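Long-range contacts in coenzyme A transferase (Yersinia pestis, PDB 3S8D), which binds coenzyme A and probably transfers it between carboxylic acids, acetate among them: residues A53-L58 with K79-T84; Y73-A78 with Y97-T102; V333-T338 with R377-T382; T414-V419 with L436-F441. All coordinates share one frame; numbering follows the deposited sequence.

Contact 1 (A53-L58 with K79-T84); sequences ALLKAL and KIAGDT
I80 is the first residue of 79-84 to meet helix 52-63, and it does so through a single branch. Its CG2 methyl comes to 3.5 Å from CD1 of L55, the two side chains crossing at about a right angle. CG2 is the branch that stands opposite the backbone N, because CG1 takes the place beside that N (chi1 -59°). One residue on, A81 receives the same leucine methyl, which lies 4.1 Å from its CA and almost as near its CB; L55 CD1 thus settles over two successive residues of the short helix 79-82. Behind them, M44 of strand 41-44 touches both L55 and A81, while E50 accepts a hydrogen bond from the backbone N of A81. The chain then closes on T84, whose chi1 of 57° swings OG1 back to donate to I80 O at 2.8 Å, tilted 18° from the carbonyl plane. Held by this bond, OG1 rests 3.5 Å from CB of L55, and the CG2 methyl of T84 faces the backbone of K56, 3.9 Å from its N. The lysine chain, fully extended, carries its amine away toward solvent. The arrangement joins the crossover helix between strands 41-44 and 70-74 to the short helix that follows strand 70-74, as in the successive beta-alpha-beta units of a Rossmann-like domain.

Contact 2 (Y73-A78 with Y97-T102); sequences YYFETA and YSMFVT
Y73 and Y74 pair in parallel with Y97 and S98, joining the two strands of a beta-alpha-beta unit that runs through helix 79-82. The strand end is tightly packed. M99 N donates to Y74 O at 2.9 Å, whereas the bond from Y74 N to Y97 O is weak. On one face of the sheet, CB of Y97 sits 3.6 Å above the Y73 ring, and the two rings lean together with planes at 36°. On the opposite face CA of S98 lies over the Y74 ring, whose hydroxyl reaches past S98 to a hydrogen bond with E105. Beyond the strands, CB of selenomethionine M99 presses on a face of F75, 3.3 Å above its plane. SE makes an oblique Met-aromatic contact, and a bend at chi3 (61°) brings CE to 3.5 Å from CE2 of F75.

The far side is looser. F100 gives F75 its CB alone and sends its ring outward to solvent, and partly exposed E76, a CoA-binding residue, turns its CB away from 97-102 and meets T102 only loosely. Between the two regimes an ST turn shapes the chain: S98 OG accepts from F100 N at 3.1 Å.

Contact 3 (V333-T338 with R377-T382); sequences VSINAT and RSIIAT
N336 and I380 sit side by side on one face of a parallel strand pair, and the carboxamide of N336, a flat group, communicates with the partner strand through a water. It makes its bonds through ND2 and OD1. ND2 donates to the water at 3.0 Å, and that water in turn donates to I379 O at 2.9 Å and also bonds S378 OG. The other end, OD1, is held by Q239, which takes S334 OG as well. R377, the second flat group, leads its guanidinium away. Between the strands, four backbone bonds alternate in regular parallel fashion, from S334 N to R377 O through to A381 N to N336 O, each donor lying nearly along the C=O axis; a fifth, T338 N to A381 O, is weak at 3.3 Å.

The other face is largely apolar, R377 apart. I379 CD1 rests against both CG1 of V333 and CG1 of I335, 3.9 Å from each, and I228 of helix 219-229 closes over the isoleucines. At the strand ends T338 OG1 lies 3.1 Å from the I380 CG2 methyl; this buried hydroxyl has no partner in the model.

The chemistry is two-sided: the apolar part of one face packs on helix 219-229, whereas the amide on the other is fixed by bonds at both ends, with I379 O gripped twice, by N336 N and by the water. N336 and T382 lie next to the CoA-binding residues Q363 and R393, consistent with the contact bordering a CoA site.

Contact 4 (T414-V419 with L436-F441); sequences TEFGAV and LAHPDF
A chi1 of 64° places OG1 of T414 between its own N and carbonyl carbon, and from there the hydroxyl reaches across to L436 O. The bond is 2.9 Å long and lies in the carbonyl plane, on a lone pair. F416 uses a different rotation: with CG turned away from its carbonyl carbon (chi1 -62°), the ring leans out over 437-439. There A437 O stands 3.9 Å above one face, offset toward the rim. The H438 ring meets it rim to rim, CD2 coming to 3.5 Å from F416 CZ, with the planes at 62°. P439 adds its CD, 3.6 Å from that same CZ. R442 makes a cation-pi contact with F416 and also bonds A437 O. Deeper in, buried L436 presses its CD2 against the backbone of G417, 3.5 Å from its C, and turns CD1 to meet V419 CG1 at 3.6 Å.

The first segment is the tight hairpin between strands 411-414 and 417-420, a type I turn closed by two backbone bonds between T414 and G417; the second leads into the C-terminal helix 439-452. One hydroxyl thus satisfies the carbonyl of L436 within an otherwise largely apolar seam, and the arginine probably polarises both the exposed ring and the A437 carbonyl, linking the hairpin to the final helix.

How the contacts relate
The four contacts fall into two pairs, one in each Rossmann-like half of the chain. The elements of contacts 1 and 2 alternate along the sequence, helix 52-63, strand 70-74, helix 79-82, strand 94-98; their centres are 14 Å apart, contact 2 within the parallel sheet and contact 1 between helices that follow its strands. Contacts 3 and 4 come later, in series, with centres 15 Å apart; they meet where T382 O packs against T414 CG2, and both reach the mixed sheet, contact 4 through its edge strand 417-420. Contacts 2 and 3 come within about 10 Å at their nearest atoms. Contact 2 holds the CoA-binding E76 and contact 3 lies beside Q363 and R393, placing CoA-binding residues in both halves.

Contact 1 (A53-L58 with K79-T84)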
loop_
_atom_site.group_PDB
_atom_site.type_symbol
_atom_site.label_atom_id
_atom_site.label_comp_id
_atom_site.label_asym_id
_atom_site.label_seq_id
_atom_site.Cartn_x
_atom_site.Cartn_y
_atom_site.Cartn_z
ATOM N N ALA A 53 -3.963 -35.112 12.487
ATOM C CA ALA A 53 -4.960 -36.148 12.771
ATOM C C ALA A 53 -6.365 -35.709 12.353
ATOM O O ALA A 53 -7.113 -36.473 11.742
ATOM C CB ALA A 53 -4.931 -36.541 14.244
ATOM N N LEU A 54 -6.716 -34.472 12.686
ATOM C CA LEU A 54 -7.974 -33.893 12.232
ATOM C C LEU A 54 -8.044 -33.858 10.699
ATOM O O LEU A 54 -9.104 -34.101 10.106
ATOM C CB LEU A 54 -8.140 -32.490 12.815
ATOM C CG LEU A 54 -8.568 -32.486 14.285
ATOM C CD1 LEU A 54 -8.437 -31.095 14.927
ATOM C CD2 LEU A 54 -10.001 -33.037 14.430
ATOM N N LEU A 55 -6.912 -33.567 10.064
ATOM C CA LEU A 55 -6.855 -33.459 8.610
ATOM C C LEU A 55 -6.921 -34.828 7.948
ATOM O O LEU A 55 -7.676 -35.026 6.984
ATOM C CB LEU A 55 -5.604 -32.696 8.162
ATOM C CG LEU A 55 -5.620 -31.218 8.565
ATOM C CD1 LEU A 55 -4.341 -30.497 8.142
ATOM C CD2 LEU A 55 -6.859 -30.523 7.996
ATOM N N LYS A 56 -6.128 -35.766 8.458
ATOM C CA LYS A 56 -6.215 -37.128 7.968
ATOM C C LYS A 56 -7.662 -37.626 8.076
ATOM O O LYS A 56 -8.208 -38.178 7.126
ATOM C CB LYS A 56 -5.262 -38.047 8.728
ATOM C CG LYS A 56 -5.266 -39.481 8.196
ATOM C CD LYS A 56 -4.274 -40.388 8.927
ATOM C CE LYS A 56 -4.331 -41.816 8.379
ATOM N NZ LYS A 56 -3.365 -42.703 9.089
ATOM N N ALA A 57 -8.294 -37.397 9.219
ATOM C CA ALA A 57 -9.693 -37.789 9.387
ATOM C C ALA A 57 -10.620 -37.146 8.354
ATOM O O ALA A 57 -11.594 -37.760 7.922
ATOM C CB ALA A 57 -10.176 -37.469 10.798
ATOM N N LEU A 58 -10.329 -35.906 7.973
ATOM C CA LEU A 58 -11.170 -35.186 7.013
ATOM C C LEU A 58 -10.915 -35.663 5.587
ATOM O O LEU A 58 -11.851 -35.845 4.801
ATOM C CB LEU A 58 -10.902 -33.685 7.096
ATOM C CG LEU A 58 -11.674 -32.776 6.142
ATOM C CD1 LEU A 58 -13.147 -32.691 6.545
ATOM C CD2 LEU A 58 -11.034 -31.397 6.154
ATOM N N LYS A 79 3.041 -29.669 4.045
ATOM C CA LYS A 79 2.786 -31.045 3.632
ATOM C C LYS A 79 1.645 -31.666 4.430
ATOM O O LYS A 79 0.998 -32.605 3.966
ATOM C CB LYS A 79 4.050 -31.902 3.756
ATOM C CG LYS A 79 5.226 -31.393 2.929
ATOM C CD LYS A 79 6.390 -32.400 2.887
ATOM C CE LYS A 79 6.246 -33.409 1.731
ATOM N NZ LYS A 79 7.539 -33.693 1.022
ATOM N N ILE A 80 1.388 -31.139 5.622
ATOM C CA ILE A 80 0.318 -31.677 6.453
ATOM C C ILE A 80 -1.000 -31.651 5.677
ATOM O O ILE A 80 -1.635 -32.685 5.471
ATOM C CB ILE A 80 0.192 -30.913 7.798
ATOM C CG1 ILE A 80 1.518 -30.991 8.568
ATOM C CG2 ILE A 80 -0.977 -31.451 8.637
ATOM C CD1 ILE A 80 1.473 -30.397 9.974
ATOM N N ALA A 81 -1.403 -30.467 5.241
ATOM C CA ALA A 81 -2.615 -30.336 4.454
ATOM C C ALA A 81 -2.327 -30.806 3.037
ATOM O O ALA A 81 -3.210 -31.334 2.356
ATOM C CB ALA A 81 -3.091 -28.898 4.452
ATOM N N GLY A 82 -1.085 -30.611 2.602
ATOM C CA GLY A 82 -0.674 -31.035 1.277
ATOM C C GLY A 82 -0.934 -32.514 1.056
ATOM O O GLY A 82 -1.529 -32.906 0.048
ATOM N N ASP A 83 -0.500 -33.324 2.020
ATOM C CA ASP A 83 -0.505 -34.775 1.878
ATOM C C ASP A 83 -1.819 -35.417 2.333
ATOM O O ASP A 83 -2.002 -36.633 2.211
ATOM C CB ASP A 83 0.689 -35.388 2.614
ATOM C CG ASP A 83 2.026 -34.890 2.072
ATOM O OD1 ASP A 83 2.100 -34.540 0.868
ATOM O OD2 ASP A 83 3.009 -34.847 2.847
ATOM N N THR A 84 -2.734 -34.605 2.855
ATOM C CA THR A 84 -4.044 -35.120 3.267
ATOM C C THR A 84 -5.156 -34.501 2.436
ATOM O O THR A 84 -5.332 -34.823 1.269
ATOM C CB THR A 84 -4.344 -34.861 4.770
ATOM O OG1 THR A 84 -4.252 -33.456 5.053
ATOM C CG2 THR A 84 -3.355 -35.628 5.659
#

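Contact 2 (Y73-A78 with Y97-T102)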
loop_
_atom_site.group_PDB
_atom_site.type_symbol
_atom_site.label_atom_id
_atom_site.label_comp_id
_atom_site.label_asym_id
_atom_site.label_seq_id
_atom_site.Cartn_x
_atom_site.Cartn_y
_atom_site.Cartn_z
ATOM N N TYR A 73 -10.225 -22.346 3.246
ATOM C CA TYR A 73 -9.530 -21.068 3.089
ATOM C C TYR A 73 -8.329 -21.038 4.009
ATOM O O TYR A 73 -8.446 -21.371 5.189
ATOM C CB TYR A 73 -10.439 -19.918 3.477
ATOM C CG TYR A 73 -11.548 -19.618 2.496
ATOM C CD1 TYR A 73 -11.386 -18.654 1.508
ATOM C CD2 TYR A 73 -12.777 -20.281 2.581
ATOM C CE1 TYR A 73 -12.414 -18.363 0.616
ATOM C CE2 TYR A 73 -13.813 -20.002 1.694
ATOM C CZ TYR A 73 -13.625 -19.046 0.710
ATOM O OH TYR A 73 -14.648 -18.773 -0.177
ATOM N N TYR A 74 -7.182 -20.621 3.494
ATOM C CA TYR A 74 -5.966 -20.674 4.297
ATOM C C TYR A 74 -4.851 -19.834 3.698
ATOM O O TYR A 74 -4.879 -19.470 2.510
ATOM C CB TYR A 74 -5.471 -22.123 4.420
ATOM C CG TYR A 74 -5.113 -22.697 3.078
ATOM C CD1 TYR A 74 -3.828 -22.554 2.562
ATOM C CD2 TYR A 74 -6.075 -23.339 2.297
ATOM C CE1 TYR A 74 -3.498 -23.058 1.308
ATOM C CE2 TYR A 74 -5.761 -23.846 1.044
ATOM C CZ TYR A 74 -4.470 -23.704 0.555
ATOM O OH TYR A 74 -4.160 -24.206 -0.685
ATOM N N PHE A 75 -3.873 -19.543 4.548
ATOM C CA PHE A 75 -2.581 -19.019 4.138
ATOM C C PHE A 75 -1.507 -20.064 4.477
ATOM O O PHE A 75 -1.616 -20.758 5.503
ATOM C CB PHE A 75 -2.281 -17.771 4.958
ATOM C CG PHE A 75 -2.571 -16.491 4.246
ATOM C CD1 PHE A 75 -1.590 -15.881 3.470
ATOM C CD2 PHE A 75 -3.822 -15.888 4.354
ATOM C CE1 PHE A 75 -1.850 -14.690 2.805
ATOM C CE2 PHE A 75 -4.093 -14.696 3.686
ATOM C CZ PHE A 75 -3.101 -14.101 2.912
ATOM N N GLU A 76 -0.478 -20.184 3.639
ATOM C CA GLU A 76 0.742 -20.875 4.066
ATOM C C GLU A 76 0.534 -22.358 4.366
ATOM O O GLU A 76 0.584 -22.781 5.537
ATOM C CB GLU A 76 1.305 -20.191 5.323
ATOM C CG GLU A 76 2.697 -20.644 5.741
ATOM C CD GLU A 76 3.782 -19.963 4.932
ATOM O OE1 GLU A 76 3.538 -18.829 4.445
ATOM O OE2 GLU A 76 4.875 -20.554 4.784
ATOM N N THR A 77 0.322 -23.147 3.313
ATOM C CA THR A 77 0.083 -24.577 3.475
ATOM C C THR A 77 1.392 -25.346 3.583
ATOM O O THR A 77 2.401 -24.975 2.973
ATOM C CB THR A 77 -0.739 -25.145 2.304
ATOM O OG1 THR A 77 -1.140 -26.491 2.602
ATOM C CG2 THR A 77 0.084 -25.135 1.021
ATOM N N ALA A 78 1.382 -26.412 4.369
ATOM C CA ALA A 78 2.524 -27.321 4.402
ATOM C C ALA A 78 2.094 -28.732 3.991
ATOM O O ALA A 78 0.920 -28.963 3.645
ATOM C CB ALA A 78 3.163 -27.334 5.779
ATOM N N TYR A 97 -8.953 -22.963 -1.424
ATOM C CA TYR A 97 -9.006 -21.524 -1.642
ATOM C C TYR A 97 -7.779 -20.927 -0.992
ATOM O O TYR A 97 -7.819 -20.478 0.159
ATOM C CB TYR A 97 -10.298 -20.936 -1.074
ATOM C CG TYR A 97 -11.447 -21.138 -2.025
ATOM C CD1 TYR A 97 -11.997 -22.407 -2.228
ATOM C CD2 TYR A 97 -11.961 -20.075 -2.756
ATOM C CE1 TYR A 97 -13.046 -22.596 -3.124
ATOM C CE2 TYR A 97 -13.010 -20.255 -3.659
ATOM C CZ TYR A 97 -13.544 -21.517 -3.838
ATOM O OH TYR A 97 -14.577 -21.693 -4.728
ATOM N N SER A 98 -6.679 -20.974 -1.733
ATOM C CA SER A 98 -5.387 -20.506 -1.254
ATOM C C SER A 98 -5.337 -18.997 -1.317
ATOM O O SER A 98 -5.610 -18.393 -2.348
ATOM C CB SER A 98 -4.264 -21.084 -2.106
ATOM O OG SER A 98 -3.040 -20.486 -1.751
HETATM N N MSE A 99 -4.988 -18.378 -0.208
HETATM C CA MSE A 99 -4.936 -16.928 -0.196
HETATM C C MSE A 99 -3.534 -16.493 -0.538
HETATM O O MSE A 99 -3.206 -15.311 -0.556
HETATM C CB MSE A 99 -5.444 -16.392 1.138
HETATM C CG MSE A 99 -6.882 -16.848 1.382
HETATM SE SE MSE A 99 -7.539 -16.362 2.982
HETATM C CE MSE A 99 -7.460 -14.577 2.862
ATOM N N PHE A 100 -2.718 -17.482 -0.860
ATOM C CA PHE A 100 -1.363 -17.236 -1.296
ATOM C C PHE A 100 -0.762 -18.540 -1.785
ATOM O O PHE A 100 -0.854 -19.564 -1.121
ATOM C CB PHE A 100 -0.540 -16.668 -0.153
ATOM C CG PHE A 100 0.852 -16.320 -0.536
ATOM C CD1 PHE A 100 1.168 -15.023 -0.905
ATOM C CD2 PHE A 100 1.852 -17.288 -0.533
ATOM C CE1 PHE A 100 2.461 -14.687 -1.262
ATOM C CE2 PHE A 100 3.151 -16.963 -0.886
ATOM C CZ PHE A 100 3.457 -15.663 -1.249
ATOM N N VAL A 101 -0.134 -18.500 -2.948
ATOM C CA VAL A 101 0.287 -19.733 -3.594
ATOM C C VAL A 101 1.653 -20.235 -3.109
ATOM O O VAL A 101 2.675 -19.545 -3.247
ATOM C CB VAL A 101 0.258 -19.581 -5.122
ATOM C CG1 VAL A 101 0.683 -20.884 -5.805
ATOM C CG2 VAL A 101 -1.144 -19.150 -5.569
ATOM N N THR A 102 1.643 -21.436 -2.526
ATOM C CA THR A 102 2.857 -22.135 -2.106
ATOM C C THR A 102 3.272 -23.141 -3.182
ATOM O O THR A 102 2.591 -23.302 -4.203
ATOM C CB THR A 102 2.642 -22.923 -0.784
ATOM O OG1 THR A 102 1.928 -22.120 0.169
ATOM C CG2 THR A 102 3.977 -23.378 -0.181
#

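Contact 3 (V333-T338 with R377-T382)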
loop_
_atom_site.group_PDB
_atom_site.type_symbol
_atom_site.label_atom_id
_atom_site.label_comp_id
_atom_site.label_asym_id
_atom_site.label_seq_id
_atom_site.Cartn_x
_atom_site.Cartn_y
_atom_site.Cartn_z
ATOM N N VAL A 333 13.903 -2.060 11.550
ATOM C CA VAL A 333 14.608 -2.585 10.385
ATOM C C VAL A 333 13.894 -3.794 9.771
ATOM O O VAL A 333 13.693 -4.812 10.422
ATOM C CB VAL A 333 16.083 -2.898 10.662
ATOM C CG1 VAL A 333 16.735 -3.434 9.394
ATOM C CG2 VAL A 333 16.805 -1.627 11.118
ATOM N N SER A 334 13.506 -3.665 8.509
ATOM C CA SER A 334 12.807 -4.740 7.819
ATOM C C SER A 334 13.729 -5.297 6.734
ATOM O O SER A 334 14.205 -4.549 5.856
ATOM C CB SER A 334 11.487 -4.229 7.223
ATOM O OG SER A 334 11.052 -5.037 6.140
ATOM N N ILE A 335 14.010 -6.598 6.803
ATOM C CA ILE A 335 14.947 -7.199 5.854
ATOM C C ILE A 335 14.328 -8.394 5.163
ATOM O O ILE A 335 14.023 -9.409 5.804
ATOM C CB ILE A 335 16.249 -7.657 6.540
ATOM C CG1 ILE A 335 17.004 -6.463 7.111
ATOM C CG2 ILE A 335 17.140 -8.406 5.551
ATOM C CD1 ILE A 335 18.128 -6.859 8.056
ATOM N N ASN A 336 14.169 -8.279 3.850
ATOM C CA ASN A 336 13.525 -9.331 3.072
ATOM C C ASN A 336 14.257 -9.652 1.780
ATOM O O ASN A 336 14.992 -8.825 1.233
ATOM C CB ASN A 336 12.069 -8.968 2.767
ATOM C CG ASN A 336 11.247 -8.786 4.027
ATOM O OD1 ASN A 336 10.825 -9.763 4.653
ATOM N ND2 ASN A 336 11.026 -7.532 4.414
ATOM N N ALA A 337 14.046 -10.874 1.306
ATOM C CA ALA A 337 14.644 -11.345 0.073
ATOM C C ALA A 337 13.635 -11.159 -1.045
ATOM O O ALA A 337 12.431 -11.128 -0.781
ATOM C CB ALA A 337 15.027 -12.810 0.214
ATOM N N THR A 338 14.130 -11.006 -2.277
ATOM C CA THR A 338 13.323 -11.129 -3.488
ATOM C C THR A 338 14.107 -11.916 -4.536
ATOM O O THR A 338 15.313 -12.075 -4.423
ATOM C CB THR A 338 12.931 -9.752 -4.095
ATOM O OG1 THR A 338 14.024 -8.825 -3.984
ATOM C CG2 THR A 338 11.702 -9.185 -3.399
ATOM N N ARG A 377 14.255 1.624 8.275
ATOM C CA ARG A 377 14.827 1.145 7.024
ATOM C C ARG A 377 14.191 -0.141 6.515
ATOM O O ARG A 377 14.105 -1.161 7.214
ATOM C CB ARG A 377 16.333 0.959 7.138
ATOM C CG ARG A 377 17.079 2.261 7.171
ATOM C CD ARG A 377 18.561 2.018 7.373
ATOM N NE ARG A 377 19.174 3.091 8.148
ATOM C CZ ARG A 377 19.852 4.099 7.608
ATOM N NH1 ARG A 377 20.008 4.157 6.293
ATOM N NH2 ARG A 377 20.380 5.049 8.375
ATOM N N SER A 378 13.745 -0.067 5.273
ATOM C CA SER A 378 13.287 -1.236 4.562
ATOM C C SER A 378 14.441 -1.670 3.654
ATOM O O SER A 378 14.998 -0.863 2.873
ATOM C CB SER A 378 12.038 -0.902 3.747
ATOM O OG SER A 378 11.774 -1.915 2.791
ATOM N N ILE A 379 14.831 -2.931 3.803
ATOM C CA ILE A 379 15.912 -3.483 2.999
ATOM C C ILE A 379 15.422 -4.711 2.236
ATOM O O ILE A 379 14.970 -5.687 2.834
ATOM C CB ILE A 379 17.128 -3.862 3.868
ATOM C CG1 ILE A 379 17.586 -2.650 4.690
ATOM C CG2 ILE A 379 18.259 -4.397 2.999
ATOM C CD1 ILE A 379 18.404 -2.998 5.946
ATOM N N ILE A 380 15.487 -4.627 0.908
ATOM C CA ILE A 380 15.197 -5.765 0.060
ATOM C C ILE A 380 16.542 -6.228 -0.490
ATOM O O ILE A 380 17.285 -5.445 -1.096
ATOM C CB ILE A 380 14.257 -5.406 -1.094
ATOM C CG1 ILE A 380 13.062 -4.594 -0.585
ATOM C CG2 ILE A 380 13.773 -6.668 -1.767
ATOM C CD1 ILE A 380 12.198 -5.352 0.387
ATOM N N ALA A 381 16.868 -7.491 -0.253
ATOM C CA ALA A 381 18.206 -7.993 -0.551
ATOM C C ALA A 381 18.152 -9.129 -1.559
ATOM O O ALA A 381 17.174 -9.893 -1.601
ATOM C CB ALA A 381 18.885 -8.448 0.726
ATOM N N THR A 382 19.192 -9.232 -2.380
ATOM C CA THR A 382 19.307 -10.369 -3.283
ATOM C C THR A 382 20.710 -10.519 -3.865
ATOM O O THR A 382 21.443 -9.531 -4.001
ATOM C CB THR A 382 18.286 -10.284 -4.425
ATOM O OG1 THR A 382 18.198 -11.559 -5.087
ATOM C CG2 THR A 382 18.696 -9.182 -5.415
HETATM O O HOH W 1 12.238 -5.003 3.470
#

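Contact 4 (T414-V419 with L436-F441)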
loop_
_atom_site.group_PDB
_atom_site.type_symbol
_atom_site.label_atom_id
_atom_site.label_comp_id
_atom_site.label_asym_id
_atom_site.label_seq_id
_atom_site.Cartn_x
_atom_site.Cartn_y
_atom_site.Cartn_z
ATOM N N THR A 414 22.613 -5.894 -2.974
ATOM C CA THR A 414 23.215 -7.096 -3.545
ATOM C C THR A 414 24.622 -7.152 -2.980
ATOM O O THR A 414 25.067 -6.196 -2.331
ATOM C CB THR A 414 23.354 -7.020 -5.079
ATOM O OG1 THR A 414 24.256 -5.957 -5.415
ATOM C CG2 THR A 414 22.009 -6.794 -5.750
ATOM N N GLU A 415 25.333 -8.247 -3.241
ATOM C CA GLU A 415 26.730 -8.349 -2.829
ATOM C C GLU A 415 27.567 -7.151 -3.327
ATOM O O GLU A 415 28.654 -6.902 -2.803
ATOM C CB GLU A 415 27.348 -9.678 -3.291
ATOM C CG GLU A 415 27.541 -9.799 -4.809
ATOM C CD GLU A 415 26.239 -10.102 -5.573
ATOM O OE1 GLU A 415 25.129 -9.999 -4.989
ATOM O OE2 GLU A 415 26.322 -10.453 -6.770
ATOM N N PHE A 416 27.058 -6.403 -4.314
ATOM C CA PHE A 416 27.784 -5.229 -4.821
ATOM C C PHE A 416 27.415 -3.918 -4.141
ATOM O O PHE A 416 27.949 -2.864 -4.500
ATOM C CB PHE A 416 27.682 -5.113 -6.347
ATOM C CG PHE A 416 28.283 -6.287 -7.057
ATOM C CD1 PHE A 416 29.661 -6.356 -7.280
ATOM C CD2 PHE A 416 27.485 -7.358 -7.444
ATOM C CE1 PHE A 416 30.232 -7.477 -7.915
ATOM C CE2 PHE A 416 28.041 -8.481 -8.077
ATOM C CZ PHE A 416 29.411 -8.537 -8.314
ATOM N N GLY A 417 26.517 -3.986 -3.155
ATOM C CA GLY A 417 26.203 -2.820 -2.346
ATOM C C GLY A 417 24.725 -2.531 -2.114
ATOM O O GLY A 417 23.832 -3.355 -2.413
ATOM N N ALA A 418 24.475 -1.339 -1.570
ATOM C CA ALA A 418 23.148 -0.921 -1.132
ATOM C C ALA A 418 22.831 0.435 -1.737
ATOM O O ALA A 418 23.721 1.284 -1.880
ATOM C CB ALA A 418 23.104 -0.839 0.387
ATOM N N VAL A 419 21.575 0.654 -2.099
ATOM C CA VAL A 419 21.174 1.984 -2.519
ATOM C C VAL A 419 19.768 2.295 -2.042
ATOM O O VAL A 419 18.877 1.428 -2.051
ATOM C CB VAL A 419 21.320 2.186 -4.064
ATOM C CG1 VAL A 419 20.493 1.163 -4.826
ATOM C CG2 VAL A 419 20.952 3.614 -4.464
ATOM N N LEU A 436 24.645 -2.188 -9.156
ATOM C CA LEU A 436 24.465 -3.280 -8.198
ATOM C C LEU A 436 24.312 -4.621 -8.914
ATOM O O LEU A 436 24.252 -5.687 -8.279
ATOM C CB LEU A 436 23.261 -3.031 -7.285
ATOM C CG LEU A 436 23.357 -1.892 -6.269
ATOM C CD1 LEU A 436 22.188 -1.964 -5.280
ATOM C CD2 LEU A 436 24.690 -1.904 -5.522
ATOM N N ALA A 437 24.261 -4.557 -10.241
ATOM C CA ALA A 437 24.205 -5.759 -11.066
ATOM C C ALA A 437 25.596 -6.396 -11.176
ATOM O O ALA A 437 26.630 -5.754 -10.900
ATOM C CB ALA A 437 23.651 -5.436 -12.439
ATOM N N HIS A 438 25.634 -7.665 -11.569
ATOM C CA HIS A 438 26.918 -8.297 -11.810
ATOM C C HIS A 438 27.533 -7.592 -13.014
ATOM O O HIS A 438 26.833 -7.355 -14.005
ATOM C CB HIS A 438 26.742 -9.793 -12.075
ATOM C CG HIS A 438 28.007 -10.585 -11.945
ATOM N ND1 HIS A 438 28.595 -11.233 -13.012
ATOM C CD2 HIS A 438 28.797 -10.835 -10.872
ATOM C CE1 HIS A 438 29.691 -11.848 -12.602
ATOM N NE2 HIS A 438 29.836 -11.622 -11.308
ATOM N N PRO A 439 28.832 -7.228 -12.923
ATOM C CA PRO A 439 29.483 -6.509 -14.028
ATOM C C PRO A 439 29.291 -7.226 -15.367
ATOM O O PRO A 439 29.184 -6.559 -16.409
ATOM C CB PRO A 439 30.959 -6.497 -13.619
ATOM C CG PRO A 439 30.921 -6.513 -12.098
ATOM C CD PRO A 439 29.735 -7.417 -11.770
ATOM N N ASP A 440 29.237 -8.559 -15.332
ATOM C CA ASP A 440 28.933 -9.349 -16.525
ATOM C C ASP A 440 27.661 -8.879 -17.250
ATOM O O ASP A 440 27.538 -9.042 -18.468
ATOM C CB ASP A 440 28.801 -10.837 -16.184
ATOM C CG ASP A 440 30.133 -11.482 -15.806
ATOM O OD1 ASP A 440 31.193 -10.826 -15.970
ATOM O OD2 ASP A 440 30.113 -12.652 -15.347
ATOM N N PHE A 441 26.721 -8.290 -16.508
ATOM C CA PHE A 441 25.432 -7.907 -17.085
ATOM C C PHE A 441 25.220 -6.400 -17.199
ATOM O O PHE A 441 24.263 -5.950 -17.835
ATOM C CB PHE A 441 24.288 -8.556 -16.307
ATOM C CG PHE A 441 24.306 -10.053 -16.362
ATOM C CD1 PHE A 441 23.685 -10.730 -17.404
ATOM C CD2 PHE A 441 24.963 -10.787 -15.388
ATOM C CE1 PHE A 441 23.709 -12.116 -17.466
ATOM C CE2 PHE A 441 24.989 -12.175 -15.444
ATOM C CZ PHE A 441 24.364 -12.837 -16.482
#